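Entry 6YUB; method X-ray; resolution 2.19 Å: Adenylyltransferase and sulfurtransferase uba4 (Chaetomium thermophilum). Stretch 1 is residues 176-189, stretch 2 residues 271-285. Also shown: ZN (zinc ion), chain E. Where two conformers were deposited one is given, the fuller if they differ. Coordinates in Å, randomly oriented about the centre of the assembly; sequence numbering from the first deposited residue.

Stretch 1 176-189: VVNKKAAPCYRCCF
Stretch 2, residues 271-285: KMGGRKKDCFACGEN

The two stretches belong to one chain and bury 841 Å² between them. Stretch 1 is loop up to Cys184. It bends at Val177 and Asn178 (phi/psi -138/15 and -94/20) and is extended from Lys179 to Cys184. A short helix, 185-188, follows. Stretch 2 has a type I turn from Lys276 to Cys279. Register is set by CA pairs: Val177 to Lys277 6.1 Å, Pro183 to Arg275 4.0 Å, Cys187 to Lys276 5.7 Å and Cys188 to Met272 6.9 Å.

Metal binding joins the stretches. Zinc is held by Cys184 SG, Cys187 SG and Cys279 SG, each at 2.3 Å, and by Cys282 SG at 2.2 Å. Chi1 is 93° for Cys184, m for Cys187, t for Cys279 and p for Cys282. CA-to-CB points toward the other stretch in Cys184, Cys279 and Cys282, and sideways in Cys187.

Metal-bound cysteine sulfur carries negative charge that N-H donors can offset. Backbone amides donate to three of these sulfurs, Cys184, Cys187 and Cys279. Lys276 N donates across the contact to Cys187 SG (3.4 Å, 174°). Cys187 N donates to Cys184 SG at 3.6 Å, capping the helix, and Cys184 N donates to Cys187 SG at 3.5 Å. In stretch 2, Cys279 SG accepts from Ala281 N at 3.3 Å and Cys282 N at 3.4 Å.

Arg275 supplies the other direct cross-stretch hydrogen bonds. Its N donates to Ala181 O (2.9 Å, 169°). Its side chain (chi1 t, chi2 t, chi3 m) carries NH1 to Val176 O (2.9 Å, 158°), near the guanidinium plane. Ala181 CB lies over one face. A water donates to Ala182 O at 2.7 Å and accepts from Arg275 NH2 at 3.2 Å.

Packing completes the contact. Arg186 is m, t, t. Phe280 CD2 lies over one face of its guanidinium, 3.6 Å from Arg186 CZ; Arg186 CD is 3.7 Å from Ala281 CB. Val177 CG1 meets Arg275 CD, and Val177 CG2 meets Lys277 CG, both at 4.0 Å. Pro183 CG sits 3.3 Å from Gly273 O. Cys188 CB touches Met272 SD at 4.1 Å.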

# COMPACT_ATOMS: atom_id res chain seq x y z
N VAL B 176 13.74 -15.46 28.35
CA VAL B 176 13.09 -14.62 29.35
C VAL B 176 11.59 -14.60 29.06
O VAL B 176 11.16 -14.14 28.00
CB VAL B 176 13.67 -13.20 29.35
CG1 VAL B 176 12.95 -12.32 30.35
CG2 VAL B 176 15.17 -13.25 29.66
N VAL B 177 10.80 -15.10 30.01
CA VAL B 177 9.35 -15.19 29.82
C VAL B 177 8.62 -14.79 31.10
O VAL B 177 7.42 -15.05 31.24
CB VAL B 177 8.94 -16.60 29.38
CG1 VAL B 177 9.53 -16.93 28.01
CG2 VAL B 177 9.37 -17.64 30.41
N ASN B 178 9.32 -14.15 32.03
CA ASN B 178 8.71 -13.63 33.24
C ASN B 178 8.32 -12.16 33.10
O ASN B 178 8.13 -11.48 34.12
CB ASN B 178 9.64 -13.82 34.44
CG ASN B 178 10.92 -13.03 34.32
OD1 ASN B 178 11.40 -12.77 33.22
ND2 ASN B 178 11.49 -12.65 35.46
N LYS B 179 8.19 -11.67 31.88
CA LYS B 179 7.79 -10.29 31.62
C LYS B 179 7.24 -10.23 30.20
O LYS B 179 7.42 -11.16 29.40
CB LYS B 179 8.96 -9.32 31.80
CG LYS B 179 10.19 -9.69 30.98
CD LYS B 179 10.95 -8.46 30.49
CE LYS B 179 11.70 -7.76 31.61
NZ LYS B 179 12.59 -6.68 31.08
N LYS B 180 6.56 -9.13 29.89
CA LYS B 180 6.05 -8.93 28.54
C LYS B 180 7.23 -8.77 27.58
O LYS B 180 8.17 -8.03 27.85
CB LYS B 180 5.15 -7.70 28.48
CG LYS B 180 3.83 -7.86 29.22
CD LYS B 180 2.76 -6.98 28.58
CE LYS B 180 1.68 -6.59 29.59
NZ LYS B 180 2.18 -5.59 30.57
N ALA B 181 7.17 -9.48 26.45
CA ALA B 181 8.25 -9.46 25.49
C ALA B 181 7.68 -9.59 24.08
O ALA B 181 6.64 -10.24 23.88
CB ALA B 181 9.26 -10.59 25.75
N ALA B 182 8.37 -8.98 23.12
CA ALA B 182 7.92 -9.02 21.74
C ALA B 182 8.15 -10.41 21.15
O ALA B 182 9.06 -11.14 21.58
CB ALA B 182 8.67 -7.98 20.91
N PRO B 183 7.35 -10.80 20.17
CA PRO B 183 7.52 -12.13 19.57
C PRO B 183 8.66 -12.17 18.57
O PRO B 183 9.16 -11.15 18.10
CB PRO B 183 6.17 -12.36 18.86
CG PRO B 183 5.74 -10.98 18.46
CD PRO B 183 6.24 -10.05 19.55
N CYS B 184 9.08 -13.40 18.26
CA CYS B 184 9.95 -13.65 17.13
C CYS B 184 9.10 -14.20 15.97
O CYS B 184 7.88 -14.37 16.09
CB CYS B 184 11.07 -14.62 17.51
SG CYS B 184 10.69 -16.34 17.17
N TYR B 185 9.75 -14.47 14.84
CA TYR B 185 9.00 -14.92 13.67
C TYR B 185 8.37 -16.29 13.90
O TYR B 185 7.30 -16.57 13.35
CB TYR B 185 9.91 -14.95 12.44
CG TYR B 185 9.17 -15.12 11.12
CD1 TYR B 185 8.56 -14.04 10.50
CD2 TYR B 185 9.10 -16.36 10.50
CE1 TYR B 185 7.88 -14.19 9.30
CE2 TYR B 185 8.42 -16.52 9.30
CZ TYR B 185 7.82 -15.43 8.71
OH TYR B 185 7.15 -15.59 7.52
N ARG B 186 9.00 -17.15 14.70
CA ARG B 186 8.40 -18.44 15.01
C ARG B 186 7.19 -18.28 15.93
O ARG B 186 6.20 -19.00 15.78
CB ARG B 186 9.44 -19.36 15.65
CG ARG B 186 10.48 -19.91 14.69
CD ARG B 186 11.52 -20.73 15.43
NE ARG B 186 12.67 -21.05 14.60
CZ ARG B 186 12.76 -22.11 13.80
NH1 ARG B 186 11.76 -22.98 13.73
NH2 ARG B 186 13.85 -22.31 13.08
N CYS B 187 7.26 -17.34 16.88
CA CYS B 187 6.12 -17.08 17.74
C CYS B 187 4.86 -16.81 16.92
O CYS B 187 3.75 -17.14 17.37
CB CYS B 187 6.40 -15.87 18.64
SG CYS B 187 7.63 -16.12 19.93
N CYS B 188 5.01 -16.23 15.73
CA CYS B 188 3.87 -15.84 14.92
C CYS B 188 3.47 -16.91 13.91
O CYS B 188 2.27 -17.10 13.65
CB CYS B 188 4.18 -14.54 14.16
SG CYS B 188 4.70 -13.15 15.19
N PHE B 189 4.44 -17.62 13.34
CA PHE B 189 4.18 -18.52 12.22
C PHE B 189 4.87 -19.86 12.44
O PHE B 189 6.05 -19.90 12.78
CB PHE B 189 4.66 -17.90 10.90
CG PHE B 189 4.22 -16.48 10.70
CD1 PHE B 189 2.88 -16.17 10.58
CD2 PHE B 189 5.15 -15.46 10.64
CE1 PHE B 189 2.47 -14.87 10.40
CE2 PHE B 189 4.75 -14.15 10.46
CZ PHE B 189 3.41 -13.85 10.33
N LYS B 271 -3.49 -8.16 14.83
CA LYS B 271 -2.67 -8.04 16.03
C LYS B 271 -2.09 -9.40 16.39
O LYS B 271 -2.80 -10.40 16.44
CB LYS B 271 -3.50 -7.49 17.19
CG LYS B 271 -2.65 -7.17 18.42
CD LYS B 271 -3.45 -6.44 19.49
CE LYS B 271 -2.52 -5.82 20.53
NZ LYS B 271 -3.23 -4.86 21.43
N MET B 272 -0.79 -9.42 16.65
CA MET B 272 -0.08 -10.64 17.02
C MET B 272 0.06 -10.73 18.54
O MET B 272 -0.01 -9.73 19.25
CB MET B 272 1.30 -10.68 16.37
CG MET B 272 1.29 -10.79 14.86
SD MET B 272 0.73 -12.39 14.26
CE MET B 272 -0.89 -11.96 13.63
N GLY B 273 0.26 -11.95 19.01
CA GLY B 273 0.56 -12.16 20.41
C GLY B 273 2.01 -11.86 20.72
O GLY B 273 2.85 -11.68 19.84
N GLY B 274 2.31 -11.80 22.01
CA GLY B 274 3.67 -11.60 22.47
C GLY B 274 4.49 -12.87 22.35
O GLY B 274 4.08 -13.87 21.75
N ARG B 275 5.68 -12.83 22.94
CA ARG B 275 6.56 -13.99 22.95
C ARG B 275 5.83 -15.20 23.54
O ARG B 275 5.21 -15.11 24.60
CB ARG B 275 7.82 -13.68 23.76
CG ARG B 275 8.61 -14.92 24.18
CD ARG B 275 9.92 -14.52 24.84
NE ARG B 275 10.85 -13.93 23.88
CZ ARG B 275 12.03 -13.41 24.20
NH1 ARG B 275 12.43 -13.39 25.46
NH2 ARG B 275 12.80 -12.89 23.26
N LYS B 276 5.91 -16.32 22.84
CA LYS B 276 5.33 -17.56 23.33
C LYS B 276 6.29 -18.24 24.30
O LYS B 276 7.50 -18.30 24.06
CB LYS B 276 4.99 -18.50 22.18
CG LYS B 276 3.68 -18.17 21.48
CD LYS B 276 3.29 -19.23 20.45
CE LYS B 276 2.94 -20.56 21.12
NZ LYS B 276 3.51 -21.72 20.37
N LYS B 277 5.74 -18.76 25.40
CA LYS B 277 6.58 -19.37 26.42
C LYS B 277 7.27 -20.63 25.91
O LYS B 277 8.34 -20.99 26.40
CB LYS B 277 5.74 -19.68 27.66
CG LYS B 277 6.56 -20.03 28.89
CD LYS B 277 5.82 -19.73 30.19
CE LYS B 277 4.66 -20.69 30.42
NZ LYS B 277 4.21 -20.69 31.84
N ASP B 278 6.68 -21.30 24.93
CA ASP B 278 7.21 -22.56 24.41
C ASP B 278 7.76 -22.42 23.00
O ASP B 278 7.82 -23.39 22.25
CB ASP B 278 6.14 -23.64 24.44
CG ASP B 278 5.01 -23.37 23.45
OD1 ASP B 278 4.79 -22.18 23.12
OD2 ASP B 278 4.35 -24.34 23.01
N CYS B 279 8.19 -21.21 22.62
CA CYS B 279 8.71 -21.00 21.28
C CYS B 279 10.04 -21.72 21.11
O CYS B 279 10.93 -21.61 21.96
CB CYS B 279 8.88 -19.52 20.98
SG CYS B 279 9.83 -19.22 19.47
N PHE B 280 10.18 -22.44 20.00
CA PHE B 280 11.41 -23.18 19.72
C PHE B 280 12.65 -22.30 19.86
O PHE B 280 13.69 -22.76 20.33
CB PHE B 280 11.34 -23.79 18.32
CG PHE B 280 12.64 -24.38 17.84
CD1 PHE B 280 13.01 -25.66 18.22
CD2 PHE B 280 13.48 -23.67 17.01
CE1 PHE B 280 14.20 -26.22 17.79
CE2 PHE B 280 14.68 -24.22 16.57
CZ PHE B 280 15.03 -25.49 16.96
N ALA B 281 12.54 -21.02 19.48
CA ALA B 281 13.70 -20.15 19.39
C ALA B 281 13.86 -19.22 20.59
O ALA B 281 14.95 -19.15 21.17
CB ALA B 281 13.62 -19.31 18.10
N CYS B 282 12.80 -18.50 20.97
CA CYS B 282 12.89 -17.50 22.03
C CYS B 282 12.19 -17.93 23.31
O CYS B 282 12.23 -17.19 24.30
CB CYS B 282 12.31 -16.16 21.55
SG CYS B 282 10.57 -16.20 21.02
N GLY B 283 11.57 -19.11 23.34
CA GLY B 283 10.80 -19.54 24.48
C GLY B 283 11.65 -20.08 25.61
O GLY B 283 12.88 -20.11 25.56
N GLU B 284 10.95 -20.53 26.66
CA GLU B 284 11.61 -21.13 27.81
C GLU B 284 12.30 -22.43 27.40
O GLU B 284 11.80 -23.18 26.56
CB GLU B 284 10.59 -21.39 28.91
CG GLU B 284 11.18 -21.63 30.29
CD GLU B 284 10.12 -21.66 31.38
OE1 GLU B 284 9.08 -22.34 31.18
OE2 GLU B 284 10.31 -21.00 32.42
N ASN B 285 13.46 -22.69 28.00
CA ASN B 285 14.21 -23.92 27.77
C ASN B 285 14.61 -24.09 26.31
O ASN B 285 14.81 -25.21 25.83
CB ASN B 285 13.40 -25.14 28.23
CG ASN B 285 13.03 -25.08 29.69
OD1 ASN B 285 13.82 -24.64 30.52
ND2 ASN B 285 11.81 -25.50 30.01
ZN ZN E . 9.66 -16.91 19.14
O HOH W 1 10.94 -12.85 20.62